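Local structure of mannosylglycerate hydrolase MGH1-like glycoside hydrolase domain-containing protein (Thermus thermophilus HB8, 4WVC) at residues Tyr30-Asp35 with Ile101-Val106; Gly67-Ile72 with Leu136-Trp141; Ser162-Ser167 with Arg348-Pro353. The protein probably hydrolyses mannosylglycerate, a solute made under osmotic stress, to mannose and glycerate, and glucosylglycerate with similar efficiency. All coordinates share one frame; numbering follows the deposited sequence.

Contact 1 (Tyr30-Asp35 with Ile101-Val106); sequences YQWLWD and ITQPPV. With DGY ((2R)-2,3-dihydroxypropanoic acid), chain E; TRS (2-amino-2-hydroxymethyl-propane-1,3-diol), chain D.
Part of the probable substrate pocket of this family 63 glycoside hydrolase is built where Trp34, at the start of helix 33-43, meets Gln103 and Pro104 of loop 101-106. Gln103 does two jobs with one extended side chain. Its OE1 takes the backbone N-H of Trp34 in a nearly straight bond (Trp34 N to Gln103 OE1 3.0 Å, 172° at the hydrogen), the donor tilted 22° out of the carbonyl plane. With the amide oxygen held, Gln103 NE2 is turned to the pocket and donates to O1 of a bound Tris molecule, probably from the crystallisation liquor, at 2.9 Å. Asp35 OD1 accepts from Tris O1 at 2.7 Å, so the hydroxyl is gripped from both segments. Trp34 CG sits between its backbone N and carbonyl carbon (chi1 76°), which lays the indole over the proline: Pro104 CG makes a CH-pi contact, 4.1 Å from the centroid of the Trp34 six-membered ring. Trp32 NE1 donates a hydrogen bond to glycerate O4 at 3.0 Å. Leu33 CB and CD2 run past Gln103 CB in the opposite direction. Helices 121-146 and 235-255 pack on Thr102 and Pro105, while strand 31-32 pairs antiparallel with strand 72-73.

Contact 2 (Gly67-Ile72 with Leu136-Trp141); sequences GMLPHI and LAFHRW. With DGY ((2R)-2,3-dihydroxypropanoic acid), chain E.
Gly67 comes within 4.6 Å of Phe138, CA to CA, where the loop 67-72 runs against one turn of helix 121-146, and Gly67 O receives a CA-H...O contact from Phe138 CA at 3.1 Å. A CB on Gly67 would collide with Ala137 O, and the backbone angles already call for glycine. Two aromatic rings, one helical turn apart, then take the next two residues of the loop. Met68 lies alongside Trp141, its CG almost squarely above the six-membered ring, 3.3 Å from the centroid, in a CH-pi contact. With chi1 and chi2 both extended (-168° and -163°), Met68 SD stays by the same ring, 4.0 Å obliquely from that centroid, a Met-aromatic contact. The helix belongs to the (alpha/alpha)6 barrel expected of the family, and the loop runs on to His71 at the bound glycerate. Cutting Trp141 back to an alanine is likely to leave Met68 CG and SD without the surface they lie on and the thioether free to turn. Leu69 crosses Phe138 at about a right angle and puts CB over the centre of its ring, 3.7 Å from the centroid. The His71 ring edge meets glycerate O4, with CD2 at 3.1 Å.

Contact 3 (Ser162-Ser167 with Arg348-Pro353); sequences SGMDNS and RYWRGP. With DGY ((2R)-2,3-dihydroxypropanoic acid), chain E.
Asn166 and Trp350 hold the hydrogen-bonded heart of this contact between two active-site loops, each folded into a beta turn: type I from Met164 to Ser167, type II' from Arg348 to Arg351. Asn166 OD1 accepts the backbone N-H of Trp350 at 3.0 Å, in the carbonyl plane and on a lone pair, while ND2 makes a weak bond to Arg348 O. CG of Asn166 lies between its own N and carbonyl carbon (chi1 70°), which carries the amide across to the opposing turn. Arg351 NH1 in turn donates to Asn166 O at 2.8 Å, its chain bent at chi3; the same NH1 also pairs with Asp171, and NE with Glu345. A water bridges Ser167 OG and Trp350 O.

The apolar contact is made on the Trp350 indole. Met164 CA sits over the five-membered ring, 3.3 Å from the centroid and almost on its normal, and CB and CG follow across the six-membered ring, with SD obliquely placed in a Met-aromatic contact. Trp355 stacks on Trp350.

Around the ligand, Asp165 OD2 accepts from glycerate O3 at 2.6 Å. Tyr349 OH lies 3.0 Å from glycerate O1 and 3.3 Å from Asp165 OD2, and Tyr28 OH is a further partner of this hydroxyl; the carboxylate and ring planes stand 82° apart. Asp165 is probably the proton donor of the hydrolase, and O3 is the glycerate oxygen that carries the sugar in the substrate, so the contact places the acid at the leaving group, consistent with protonation of the departing glycerate.

All three contacts reach the glycerate, from different directions: contact 1 through Trp32, contact 2 through His71, and contact 3 through Asp165 and Tyr349. Contacts 1 and 2 have centres about 10 Å apart and are joined directly, Thr102 OG1 meeting Leu69 O at 2.7 Å and Ile101 O meeting His71 N at 2.8 Å. Contacts 1 and 3, about 15 Å apart between centres, touch by packing: Pro104 CG lies 3.2 Å from Ser162 O, and Trp34 CZ2 lies 3.4 Å from Gly163 O. Contacts 2 and 3 do not touch; their centres are about 23 Å apart, on opposite sides of the chain's centre, with 30-35 and 101-106 bridging them.

Contact 1 (Tyr30-Asp35 with Ile101-Val106)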
loop_
_atom_site.group_PDB
_atom_site.type_symbol
_atom_site.label_atom_id
_atom_site.label_comp_id
_atom_site.label_asym_id
_atom_site.label_seq_id
_atom_site.Cartn_x
_atom_site.Cartn_y
_atom_site.Cartn_z
ATOM N N TYR A 30 17.490 23.354 28.543
ATOM C CA TYR A 30 17.034 22.063 29.061
ATOM C C TYR A 30 17.136 21.013 27.950
ATOM O O TYR A 30 17.485 21.341 26.819
ATOM C CB TYR A 30 15.580 22.158 29.552
ATOM C CG TYR A 30 15.285 23.185 30.657
ATOM C CD1 TYR A 30 15.878 23.090 31.911
ATOM C CD2 TYR A 30 14.348 24.203 30.460
ATOM C CE1 TYR A 30 15.592 24.007 32.921
ATOM C CE2 TYR A 30 14.049 25.122 31.462
ATOM C CZ TYR A 30 14.675 25.026 32.694
ATOM O OH TYR A 30 14.367 25.938 33.697
ATOM N N GLN A 31 16.825 19.762 28.239
ATOM C CA GLN A 31 16.756 18.760 27.163
ATOM C C GLN A 31 15.372 18.716 26.521
ATOM O O GLN A 31 14.388 18.524 27.216
ATOM C CB GLN A 31 17.098 17.359 27.679
ATOM C CG GLN A 31 17.259 16.355 26.559
ATOM C CD GLN A 31 17.770 15.036 27.052
ATOM O OE1 GLN A 31 17.606 14.701 28.212
ATOM N NE2 GLN A 31 18.417 14.279 26.172
ATOM N N TRP A 32 15.313 18.890 25.202
ATOM C CA TRP A 32 14.078 18.710 24.427
ATOM C C TRP A 32 14.070 17.354 23.707
ATOM O O TRP A 32 15.127 16.824 23.300
ATOM C CB TRP A 32 13.872 19.854 23.434
ATOM C CG TRP A 32 12.988 20.959 23.910
ATOM C CD1 TRP A 32 11.688 21.185 23.538
ATOM C CD2 TRP A 32 13.330 22.000 24.812
ATOM N NE1 TRP A 32 11.201 22.297 24.173
ATOM C CE2 TRP A 32 12.191 22.817 24.959
ATOM C CE3 TRP A 32 14.496 22.323 25.534
ATOM C CZ2 TRP A 32 12.177 23.934 25.794
ATOM C CZ3 TRP A 32 14.477 23.433 26.350
ATOM C CH2 TRP A 32 13.333 24.221 26.476
ATOM N N LEU A 33 12.872 16.797 23.566
ATOM C CA LEU A 33 12.683 15.462 23.013
ATOM C C LEU A 33 13.112 15.338 21.536
ATOM O O LEU A 33 14.076 14.613 21.244
ATOM C CB LEU A 33 11.215 15.012 23.179
ATOM C CG LEU A 33 10.830 13.570 22.799
ATOM C CD1 LEU A 33 9.535 13.200 23.514
ATOM C CD2 LEU A 33 10.647 13.388 21.299
ATOM N N TRP A 34 12.411 15.986 20.599
ATOM C CA TRP A 34 12.768 15.773 19.172
ATOM C C TRP A 34 14.010 16.528 18.801
ATOM O O TRP A 34 14.681 16.138 17.880
ATOM C CB TRP A 34 11.633 16.029 18.180
ATOM C CG TRP A 34 11.244 17.450 17.858
ATOM C CD1 TRP A 34 11.359 18.548 18.659
ATOM C CD2 TRP A 34 10.593 17.893 16.658
ATOM N NE1 TRP A 34 10.843 19.651 18.021
ATOM C CE2 TRP A 34 10.376 19.274 16.786
ATOM C CE3 TRP A 34 10.199 17.259 15.479
ATOM C CZ2 TRP A 34 9.760 20.009 15.793
ATOM C CZ3 TRP A 34 9.600 18.000 14.490
ATOM C CH2 TRP A 34 9.381 19.346 14.643
ATOM N N ASP A 35 14.339 17.576 19.563
ATOM C CA ASP A 35 15.645 18.236 19.432
ATOM C C ASP A 35 16.742 17.232 19.656
ATOM O O ASP A 35 17.631 17.112 18.822
ATOM C CB ASP A 35 15.816 19.437 20.389
ATOM C CG ASP A 35 14.921 20.625 20.027
ATOM O OD1 ASP A 35 13.680 20.460 20.129
ATOM O OD2 ASP A 35 15.451 21.720 19.655
ATOM N N ILE A 101 3.777 16.926 28.801
ATOM C CA ILE A 101 3.321 16.658 27.421
ATOM C C ILE A 101 4.451 16.032 26.623
ATOM O O ILE A 101 5.602 16.020 27.086
ATOM C CB ILE A 101 2.860 17.937 26.713
ATOM C CG1 ILE A 101 3.950 19.007 26.800
ATOM C CG2 ILE A 101 1.561 18.471 27.321
ATOM C CD1 ILE A 101 3.736 20.128 25.818
ATOM N N THR A 102 4.140 15.523 25.421
ATOM C CA THR A 102 5.134 14.809 24.611
ATOM C C THR A 102 5.496 15.624 23.354
ATOM O O THR A 102 5.135 16.789 23.241
ATOM C CB THR A 102 4.684 13.363 24.294
ATOM O OG1 THR A 102 5.759 12.644 23.697
ATOM C CG2 THR A 102 3.489 13.310 23.330
ATOM N N GLN A 103 6.299 15.041 22.478
ATOM C CA GLN A 103 6.727 15.685 21.251
ATOM C C GLN A 103 6.851 14.654 20.125
ATOM O O GLN A 103 6.730 13.456 20.373
ATOM C CB GLN A 103 8.062 16.428 21.460
ATOM C CG GLN A 103 7.946 17.936 21.367
ATOM C CD GLN A 103 9.297 18.631 21.369
ATOM O OE1 GLN A 103 10.370 17.999 21.463
ATOM N NE2 GLN A 103 9.263 19.931 21.200
ATOM N N PRO A 104 7.110 15.110 18.876
ATOM C CA PRO A 104 7.006 14.143 17.784
ATOM C C PRO A 104 7.961 12.985 17.956
ATOM O O PRO A 104 9.147 13.204 18.199
ATOM C CB PRO A 104 7.339 14.973 16.564
ATOM C CG PRO A 104 6.851 16.339 16.925
ATOM C CD PRO A 104 7.211 16.488 18.374
ATOM N N PRO A 105 7.453 11.751 17.862
ATOM C CA PRO A 105 8.259 10.574 18.226
ATOM C C PRO A 105 9.222 10.139 17.128
ATOM O O PRO A 105 9.162 8.999 16.634
ATOM C CB PRO A 105 7.191 9.501 18.470
ATOM C CG PRO A 105 6.113 9.848 17.500
ATOM C CD PRO A 105 6.080 11.362 17.494
ATOM N N VAL A 106 10.123 11.034 16.748
ATOM C CA VAL A 106 11.133 10.723 15.713
ATOM C C VAL A 106 12.256 9.796 16.220
ATOM O O VAL A 106 13.065 9.327 15.427
ATOM C CB VAL A 106 11.725 12.021 15.112
ATOM C CG1 VAL A 106 12.610 12.742 16.110
ATOM C CG2 VAL A 106 12.514 11.745 13.840
HETATM C C1 DGY E . 9.275 26.920 23.416
HETATM O O1 DGY E . 9.193 27.767 22.475
HETATM O O2 DGY E . 9.224 27.199 24.636
HETATM C C2 DGY E . 9.447 25.473 23.074
HETATM O O3 DGY E . 9.162 25.284 21.679
HETATM C C3 DGY E . 8.514 24.625 23.937
HETATM O O4 DGY E . 8.434 23.287 23.424
HETATM C C TRS D . 11.752 23.729 19.433
HETATM C C1 TRS D . 10.934 23.124 20.532
HETATM C C2 TRS D . 12.862 24.688 19.692
HETATM C C3 TRS D . 11.561 23.007 18.060
HETATM N N TRS D . 10.773 24.830 19.140
HETATM O O1 TRS D . 11.389 21.764 20.456
HETATM O O2 TRS D . 14.011 23.834 19.710
HETATM O O3 TRS D . 10.149 23.005 17.820
#

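Contact 2 (Gly67-Ile72 with Leu136-Trp141)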
loop_
_atom_site.group_PDB
_atom_site.type_symbol
_atom_site.label_atom_id
_atom_site.label_comp_id
_atom_site.label_asym_id
_atom_site.label_seq_id
_atom_site.Cartn_x
_atom_site.Cartn_y
_atom_site.Cartn_z
ATOM N N GLY A 67 5.724 4.930 30.457
ATOM C CA GLY A 67 6.378 4.912 29.146
ATOM C C GLY A 67 6.375 6.247 28.430
ATOM O O GLY A 67 7.070 6.400 27.437
ATOM N N MET A 68 5.633 7.218 28.941
ATOM C CA MET A 68 5.588 8.549 28.336
ATOM C C MET A 68 6.968 9.207 28.298
ATOM O O MET A 68 7.700 9.213 29.300
ATOM C CB MET A 68 4.631 9.488 29.081
ATOM C CG MET A 68 4.361 10.774 28.301
ATOM S SD MET A 68 3.640 12.174 29.237
ATOM C CE MET A 68 5.158 12.716 30.058
ATOM N N LEU A 69 7.309 9.766 27.145
ATOM C CA LEU A 69 8.518 10.549 26.983
ATOM C C LEU A 69 8.043 11.991 26.853
ATOM O O LEU A 69 7.329 12.316 25.901
ATOM C CB LEU A 69 9.318 10.082 25.757
ATOM C CG LEU A 69 10.823 10.365 25.670
ATOM C CD1 LEU A 69 11.627 9.778 26.832
ATOM C CD2 LEU A 69 11.355 9.817 24.360
ATOM N N PRO A 70 8.430 12.858 27.811
ATOM C CA PRO A 70 7.990 14.241 27.851
ATOM C C PRO A 70 8.826 15.111 26.939
ATOM O O PRO A 70 9.924 14.721 26.569
ATOM C CB PRO A 70 8.262 14.644 29.316
ATOM C CG PRO A 70 9.518 13.908 29.646
ATOM C CD PRO A 70 9.420 12.589 28.883
ATOM N N HIS A 71 8.338 16.306 26.632
ATOM C CA HIS A 71 9.002 17.146 25.640
ATOM C C HIS A 71 10.215 17.890 26.177
ATOM O O HIS A 71 11.102 18.245 25.410
ATOM C CB HIS A 71 7.993 18.040 24.891
ATOM C CG HIS A 71 7.768 19.379 25.492
ATOM N ND1 HIS A 71 7.401 19.560 26.807
ATOM C CD2 HIS A 71 7.795 20.613 24.934
ATOM C CE1 HIS A 71 7.235 20.851 27.038
ATOM N NE2 HIS A 71 7.452 21.510 25.914
ATOM N N ILE A 72 10.240 18.136 27.482
ATOM C CA ILE A 72 11.388 18.757 28.129
ATOM C C ILE A 72 11.755 17.971 29.369
ATOM O O ILE A 72 10.882 17.660 30.200
ATOM C CB ILE A 72 11.097 20.211 28.601
ATOM C CG1 ILE A 72 10.659 21.108 27.447
ATOM C CG2 ILE A 72 12.325 20.801 29.275
ATOM C CD1 ILE A 72 9.958 22.387 27.874
ATOM N N LEU A 136 9.222 0.888 22.648
ATOM C CA LEU A 136 7.937 0.211 22.575
ATOM C C LEU A 136 6.935 0.736 23.613
ATOM O O LEU A 136 5.754 0.908 23.317
ATOM C CB LEU A 136 8.185 -1.288 22.770
ATOM C CG LEU A 136 7.081 -2.252 22.397
ATOM C CD1 LEU A 136 6.760 -2.134 20.912
ATOM C CD2 LEU A 136 7.521 -3.658 22.760
ATOM N N ALA A 137 7.415 0.975 24.836
ATOM C CA ALA A 137 6.581 1.517 25.918
ATOM C C ALA A 137 6.151 2.956 25.614
ATOM O O ALA A 137 5.030 3.342 25.897
ATOM C CB ALA A 137 7.335 1.451 27.243
ATOM N N PHE A 138 7.045 3.740 25.013
ATOM C CA PHE A 138 6.699 5.094 24.608
ATOM C C PHE A 138 5.558 5.084 23.572
ATOM O O PHE A 138 4.562 5.758 23.746
ATOM C CB PHE A 138 7.937 5.853 24.060
ATOM C CG PHE A 138 7.633 7.246 23.529
ATOM C CD1 PHE A 138 6.606 8.027 24.071
ATOM C CD2 PHE A 138 8.385 7.781 22.503
ATOM C CE1 PHE A 138 6.345 9.301 23.580
ATOM C CE2 PHE A 138 8.132 9.056 22.005
ATOM C CZ PHE A 138 7.115 9.821 22.542
ATOM N N HIS A 139 5.720 4.305 22.514
ATOM C CA HIS A 139 4.683 4.187 21.487
ATOM C C HIS A 139 3.377 3.656 22.095
ATOM O O HIS A 139 2.309 4.112 21.738
ATOM C CB HIS A 139 5.163 3.299 20.323
ATOM C CG HIS A 139 6.270 3.907 19.508
ATOM N ND1 HIS A 139 6.333 3.787 18.139
ATOM C CD2 HIS A 139 7.361 4.632 19.866
ATOM C CE1 HIS A 139 7.409 4.407 17.688
ATOM N NE2 HIS A 139 8.048 4.933 18.714
ATOM N N ARG A 140 3.476 2.710 23.027
ATOM C CA ARG A 140 2.291 2.160 23.687
ATOM C C ARG A 140 1.531 3.222 24.470
ATOM O O ARG A 140 0.296 3.263 24.464
ATOM C CB ARG A 140 2.672 1.030 24.634
ATOM C CG ARG A 140 2.569 -0.329 23.976
ATOM C CD ARG A 140 3.052 -1.438 24.870
ATOM N NE ARG A 140 3.110 -2.678 24.107
ATOM C CZ ARG A 140 3.961 -3.676 24.335
ATOM N NH1 ARG A 140 4.872 -3.571 25.294
ATOM N NH2 ARG A 140 3.917 -4.782 23.586
ATOM N N TRP A 141 2.279 4.058 25.167
ATOM C CA TRP A 141 1.688 5.176 25.881
ATOM C C TRP A 141 0.940 6.084 24.899
ATOM O O TRP A 141 -0.188 6.516 25.171
ATOM C CB TRP A 141 2.757 5.973 26.641
ATOM C CG TRP A 141 2.141 7.067 27.381
ATOM C CD1 TRP A 141 1.607 7.005 28.626
ATOM C CD2 TRP A 141 1.943 8.399 26.927
ATOM N NE1 TRP A 141 1.079 8.215 28.981
ATOM C CE2 TRP A 141 1.273 9.094 27.956
ATOM C CE3 TRP A 141 2.265 9.080 25.749
ATOM C CZ2 TRP A 141 0.934 10.428 27.856
ATOM C CZ3 TRP A 141 1.900 10.428 25.646
ATOM C CH2 TRP A 141 1.240 11.077 26.697
HETATM C C1 DGY E . 9.275 26.920 23.416
HETATM O O1 DGY E . 9.193 27.767 22.475
HETATM O O2 DGY E . 9.224 27.199 24.636
HETATM C C2 DGY E . 9.447 25.473 23.074
HETATM O O3 DGY E . 9.162 25.284 21.679
HETATM C C3 DGY E . 8.514 24.625 23.937
HETATM O O4 DGY E . 8.434 23.287 23.424
#

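Contact 3 (Ser162-Ser167 with Arg348-Pro353)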
loop_
_atom_site.group_PDB
_atom_site.type_symbol
_atom_site.label_atom_id
_atom_site.label_comp_id
_atom_site.label_asym_id
_atom_site.label_seq_id
_atom_site.Cartn_x
_atom_site.Cartn_y
_atom_site.Cartn_z
ATOM N N SER A 162 3.225 19.242 18.745
ATOM C CA SER A 162 3.510 19.170 17.321
ATOM C C SER A 162 4.992 19.522 17.049
ATOM O O SER A 162 5.569 19.107 16.041
ATOM C CB SER A 162 2.574 20.100 16.546
ATOM O OG SER A 162 2.877 21.478 16.769
ATOM N N GLY A 163 5.603 20.269 17.965
ATOM C CA GLY A 163 6.950 20.796 17.758
ATOM C C GLY A 163 6.919 22.069 16.944
ATOM O O GLY A 163 7.956 22.688 16.716
ATOM N N MET A 164 5.724 22.468 16.526
ATOM C CA MET A 164 5.519 23.565 15.591
ATOM C C MET A 164 4.497 24.499 16.209
ATOM O O MET A 164 3.368 24.590 15.761
ATOM C CB MET A 164 5.034 23.029 14.249
ATOM C CG MET A 164 5.871 21.884 13.711
ATOM S SD MET A 164 5.371 21.422 12.046
ATOM C CE MET A 164 6.602 20.124 11.753
ATOM N N ASP A 165 4.969 25.218 17.224
ATOM C CA ASP A 165 4.155 25.777 18.286
ATOM C C ASP A 165 3.080 26.738 17.843
ATOM O O ASP A 165 1.957 26.668 18.346
ATOM C CB ASP A 165 5.041 26.507 19.299
ATOM C CG ASP A 165 6.183 25.671 19.803
ATOM O OD1 ASP A 165 6.370 24.524 19.316
ATOM O OD2 ASP A 165 6.916 26.196 20.672
ATOM N N ASN A 166 3.417 27.660 16.947
ATOM C CA ASN A 166 2.447 28.654 16.502
ATOM C C ASN A 166 2.041 28.475 15.045
ATOM O O ASN A 166 1.715 29.446 14.343
ATOM C CB ASN A 166 2.941 30.082 16.784
ATOM C CG ASN A 166 4.103 30.491 15.908
ATOM O OD1 ASN A 166 4.836 29.646 15.406
ATOM N ND2 ASN A 166 4.274 31.792 15.713
ATOM N N SER A 167 2.021 27.225 14.594
ATOM C CA SER A 167 1.595 26.926 13.218
ATOM C C SER A 167 0.206 27.496 12.979
ATOM O O SER A 167 -0.673 27.377 13.832
ATOM C CB SER A 167 1.573 25.422 12.945
ATOM O OG SER A 167 1.029 25.161 11.667
ATOM N N ARG A 348 8.202 34.898 11.696
ATOM C CA ARG A 348 7.556 34.488 12.965
ATOM C C ARG A 348 7.354 32.961 13.151
ATOM O O ARG A 348 6.221 32.436 13.066
ATOM C CB ARG A 348 6.217 35.215 13.144
ATOM C CG ARG A 348 5.670 35.172 14.574
ATOM C CD ARG A 348 4.290 35.819 14.676
ATOM N NE ARG A 348 4.325 37.291 14.599
ATOM C CZ ARG A 348 4.723 38.111 15.587
ATOM N NH1 ARG A 348 5.143 37.647 16.754
ATOM N NH2 ARG A 348 4.687 39.421 15.410
ATOM N N TYR A 349 8.474 32.290 13.421
ATOM C CA TYR A 349 8.520 30.939 14.007
ATOM C C TYR A 349 8.073 29.810 13.048
ATOM O O TYR A 349 8.842 29.404 12.176
ATOM C CB TYR A 349 7.747 30.940 15.341
ATOM C CG TYR A 349 8.222 30.005 16.437
ATOM C CD1 TYR A 349 9.531 29.536 16.470
ATOM C CD2 TYR A 349 7.385 29.671 17.507
ATOM C CE1 TYR A 349 9.982 28.723 17.489
ATOM C CE2 TYR A 349 7.839 28.858 18.543
ATOM C CZ TYR A 349 9.155 28.395 18.528
ATOM O OH TYR A 349 9.673 27.561 19.524
ATOM N N TRP A 350 6.852 29.296 13.208
ATOM C CA TRP A 350 6.343 28.214 12.348
ATOM C C TRP A 350 5.235 28.730 11.410
ATOM O O TRP A 350 4.460 27.958 10.858
ATOM C CB TRP A 350 5.841 27.050 13.206
ATOM C CG TRP A 350 6.929 26.307 13.882
ATOM C CD1 TRP A 350 7.354 26.459 15.148
ATOM C CD2 TRP A 350 7.699 25.248 13.329
ATOM N NE1 TRP A 350 8.377 25.588 15.434
ATOM C CE2 TRP A 350 8.613 24.830 14.327
ATOM C CE3 TRP A 350 7.720 24.609 12.076
ATOM C CZ2 TRP A 350 9.540 23.819 14.117
ATOM C CZ3 TRP A 350 8.648 23.597 11.873
ATOM C CH2 TRP A 350 9.546 23.213 12.889
ATOM N N ARG A 351 5.180 30.041 11.222
ATOM C CA ARG A 351 4.195 30.640 10.326
ATOM C C ARG A 351 4.823 31.128 9.008
ATOM O O ARG A 351 4.281 32.034 8.346
ATOM C CB ARG A 351 3.452 31.779 11.052
ATOM C CG ARG A 351 2.859 31.374 12.388
ATOM C CD ARG A 351 2.266 32.551 13.187
ATOM N NE ARG A 351 0.961 32.961 12.667
ATOM C CZ ARG A 351 -0.204 32.391 12.976
ATOM N NH1 ARG A 351 -0.271 31.356 13.797
ATOM N NH2 ARG A 351 -1.309 32.845 12.429
ATOM N N GLY A 352 5.950 30.538 8.609
ATOM C CA GLY A 352 6.599 30.917 7.360
ATOM C C GLY A 352 8.062 30.581 7.229
ATOM O O GLY A 352 8.493 30.175 6.161
ATOM N N PRO A 353 8.856 30.786 8.296
ATOM C CA PRO A 353 10.279 30.518 8.192
ATOM C C PRO A 353 10.637 29.109 7.747
ATOM O O PRO A 353 9.855 28.189 7.911
ATOM C CB PRO A 353 10.770 30.765 9.622
ATOM C CG PRO A 353 9.906 31.852 10.104
ATOM C CD PRO A 353 8.554 31.546 9.525
HETATM C C1 DGY E . 9.275 26.920 23.416
HETATM O O1 DGY E . 9.193 27.767 22.475
HETATM O O2 DGY E . 9.224 27.199 24.636
HETATM C C2 DGY E . 9.447 25.473 23.074
HETATM O O3 DGY E . 9.162 25.284 21.679
HETATM C C3 DGY E . 8.514 24.625 23.937
HETATM O O4 DGY E . 8.434 23.287 23.424
HETATM O O HOH W 1 3.476 25.568 10.613
#